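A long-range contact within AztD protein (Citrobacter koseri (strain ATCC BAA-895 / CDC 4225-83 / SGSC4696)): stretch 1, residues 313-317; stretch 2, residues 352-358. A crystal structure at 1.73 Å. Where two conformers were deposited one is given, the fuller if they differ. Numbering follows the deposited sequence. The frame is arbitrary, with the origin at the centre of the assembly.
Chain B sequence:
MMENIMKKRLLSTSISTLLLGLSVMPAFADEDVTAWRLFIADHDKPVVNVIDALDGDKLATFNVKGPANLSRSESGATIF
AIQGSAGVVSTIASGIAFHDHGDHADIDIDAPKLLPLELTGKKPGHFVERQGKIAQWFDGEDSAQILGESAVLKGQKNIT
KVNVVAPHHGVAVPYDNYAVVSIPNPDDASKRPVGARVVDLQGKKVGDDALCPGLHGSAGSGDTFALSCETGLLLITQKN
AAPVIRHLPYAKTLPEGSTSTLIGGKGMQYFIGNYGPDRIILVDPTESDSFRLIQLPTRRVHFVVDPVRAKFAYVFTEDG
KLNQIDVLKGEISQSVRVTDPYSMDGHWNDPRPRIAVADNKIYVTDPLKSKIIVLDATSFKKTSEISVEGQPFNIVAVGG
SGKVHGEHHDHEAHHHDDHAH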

# COMPACT_ATOMS: atom_id res chain seq x y z
N ALA B 313 19.39 -1.33 3.14
CA ALA B 313 19.68 -0.72 1.85
C ALA B 313 21.00 -1.29 1.36
O ALA B 313 21.70 -1.99 2.10
CB ALA B 313 19.76 0.81 1.93
N TYR B 314 21.35 -1.01 0.12
CA TYR B 314 22.58 -1.54 -0.46
C TYR B 314 23.38 -0.44 -1.14
O TYR B 314 22.81 0.43 -1.80
CB TYR B 314 22.28 -2.65 -1.48
CG TYR B 314 21.38 -3.68 -0.88
CD1 TYR B 314 21.83 -4.50 0.14
CD2 TYR B 314 20.06 -3.77 -1.27
CE1 TYR B 314 20.99 -5.41 0.73
CE2 TYR B 314 19.21 -4.67 -0.69
CZ TYR B 314 19.68 -5.49 0.30
OH TYR B 314 18.82 -6.39 0.89
N VAL B 315 24.69 -0.48 -0.95
CA VAL B 315 25.62 0.42 -1.63
C VAL B 315 26.63 -0.42 -2.39
O VAL B 315 27.17 -1.38 -1.84
CB VAL B 315 26.35 1.36 -0.66
CG1 VAL B 315 27.06 2.47 -1.43
CG2 VAL B 315 25.41 1.93 0.37
N PHE B 316 26.86 -0.07 -3.65
CA PHE B 316 27.92 -0.69 -4.43
C PHE B 316 29.10 0.27 -4.49
O PHE B 316 28.93 1.47 -4.72
CB PHE B 316 27.44 -1.02 -5.85
CG PHE B 316 28.35 -1.97 -6.59
CD1 PHE B 316 29.39 -1.49 -7.36
CD2 PHE B 316 28.17 -3.33 -6.48
CE1 PHE B 316 30.23 -2.37 -8.03
CE2 PHE B 316 29.00 -4.21 -7.14
CZ PHE B 316 30.03 -3.73 -7.92
N THR B 317 30.31 -0.26 -4.27
CA THR B 317 31.51 0.57 -4.20
C THR B 317 32.46 0.19 -5.33
O THR B 317 32.35 -0.88 -5.94
CB THR B 317 32.20 0.43 -2.83
OG1 THR B 317 32.23 -0.94 -2.41
CG2 THR B 317 31.46 1.26 -1.77
N ARG B 352 29.26 1.55 -15.25
CA ARG B 352 29.47 0.96 -13.93
C ARG B 352 28.23 0.24 -13.45
O ARG B 352 27.11 0.51 -13.91
CB ARG B 352 29.88 2.02 -12.91
CG ARG B 352 31.14 2.74 -13.34
CD ARG B 352 31.96 3.23 -12.17
NE ARG B 352 33.08 4.03 -12.67
CZ ARG B 352 32.94 5.24 -13.18
NH1 ARG B 352 31.74 5.81 -13.25
NH2 ARG B 352 34.00 5.90 -13.62
N PRO B 353 28.40 -0.69 -12.51
CA PRO B 353 27.26 -1.45 -11.98
C PRO B 353 26.14 -0.59 -11.40
O PRO B 353 26.37 0.49 -10.85
CB PRO B 353 27.91 -2.32 -10.91
CG PRO B 353 29.28 -2.57 -11.47
CD PRO B 353 29.68 -1.25 -12.05
N ARG B 354 24.92 -1.12 -11.50
CA ARG B 354 23.73 -0.57 -10.87
C ARG B 354 22.99 -1.71 -10.18
O ARG B 354 23.02 -2.85 -10.65
CB ARG B 354 22.81 0.12 -11.91
CG ARG B 354 23.47 1.33 -12.62
CD ARG B 354 23.65 2.44 -11.61
NE ARG B 354 24.16 3.70 -12.16
CZ ARG B 354 25.42 4.09 -12.13
NH1 ARG B 354 26.36 3.32 -11.59
NH2 ARG B 354 25.75 5.27 -12.64
N ILE B 355 22.34 -1.39 -9.05
CA ILE B 355 21.64 -2.35 -8.19
C ILE B 355 20.13 -2.23 -8.40
O ILE B 355 19.59 -1.12 -8.47
CB ILE B 355 21.96 -2.12 -6.70
CG1 ILE B 355 23.43 -1.82 -6.41
CG2 ILE B 355 21.48 -3.31 -5.89
CD1 ILE B 355 23.62 -1.16 -5.03
N ALA B 356 19.45 -3.37 -8.44
CA ALA B 356 18.00 -3.43 -8.25
C ALA B 356 17.64 -4.56 -7.30
O ALA B 356 18.43 -5.47 -7.06
CB ALA B 356 17.25 -3.63 -9.58
N VAL B 357 16.43 -4.50 -6.75
CA VAL B 357 15.93 -5.53 -5.84
C VAL B 357 14.57 -6.01 -6.35
O VAL B 357 13.70 -5.19 -6.65
CB VAL B 357 15.80 -5.02 -4.40
CG1 VAL B 357 15.38 -6.17 -3.48
CG2 VAL B 357 17.10 -4.41 -3.91
N ALA B 358 14.39 -7.33 -6.41
CA ALA B 358 13.11 -7.93 -6.77
C ALA B 358 12.91 -9.17 -5.91
O ALA B 358 13.78 -10.04 -5.85
CB ALA B 358 13.05 -8.32 -8.25

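The two stretches meet without backbone pairing: side chains of stretch 2 pack on the side chains and, at Ile355, the backbone of stretch 1. The strand 313-317 and the strand 355-358 run roughly antiparallel, their directions 150° apart, but their axes come no closer than 8.7 Å and no hydrogen bond joins them. That spacing is too wide for backbone pairing within one sheet and leaves room for a layer of apolar side chains. The contact buries 284 Å² in all, counting both sides.

Arg352, at the start of stretch 2, takes no part. Its CA-to-CB bond points sideways, its side chain makes no contact with stretch 1, and NH1 is hydrogen-bonded elsewhere in the structure.

The first contact is made by Pro353, still in the loop that precedes the strand. Its CB lies over one face of the Phe316 ring, 3.9 Å from the ring centroid and 19° off the ring normal, the geometry of a CH-pi interaction. Such an approach suits proline, whose ring C-H groups are slightly polarised and can point into the electron-rich face of an aromatic ring. The closest atoms are CG of Pro353 and CE1 of Phe316, 3.6 Å apart, so the proline ring is in van der Waals contact with the aromatic ring. Phe316 reaches this position with chi1 in the t well.

Arg354 turns its CA-to-CB bond away from stretch 1. The end of its side chain comes nearer, yet its nearest atom, NH1 of Arg354, remains 7.1 Å from CD1 of Phe316, and none of the residue's surface is covered by stretch 1. Instead the guanidinium group folds back on its own loop, where NH1 of Arg354 donates a hydrogen bond to O of Pro353 at 2.9 Å, with an N-H...O angle of 155°. This bond ties the arginine to the backbone of the very residue that packs on Phe316.

Ile355 opens the strand and has the largest covered area of any residue here, 75 Å². It is nearest in register to Phe316, with 7.5 Å between CA of Ile355 and CA of Phe316. Its side chain (chi1 m, chi2 t) carries CD1 across the gap to the backbone of stretch 1, where it lies 3.7 Å from both O of Tyr314 and N of Phe316. The same methyl also touches two side chains, with CD1 of Ile355 4.1 Å from CB of Tyr314 and 3.9 Å from CB of Phe316. One terminal carbon thus bridges the two inward-pointing residues of stretch 1; between them, Val315 directs its own side chain away.

The alternation of the strand then removes Ala356, whose CB points away, and brings Val357 back toward stretch 1. Here the partner is Tyr314: CG2 of Val357 lies 3.9 Å from CE2 of Tyr314, approaching the ring obliquely. The contact is purely apolar, and the phenol OH of Tyr314 is hydrogen-bonded elsewhere in the structure. Beyond it, Ala358 is out of reach.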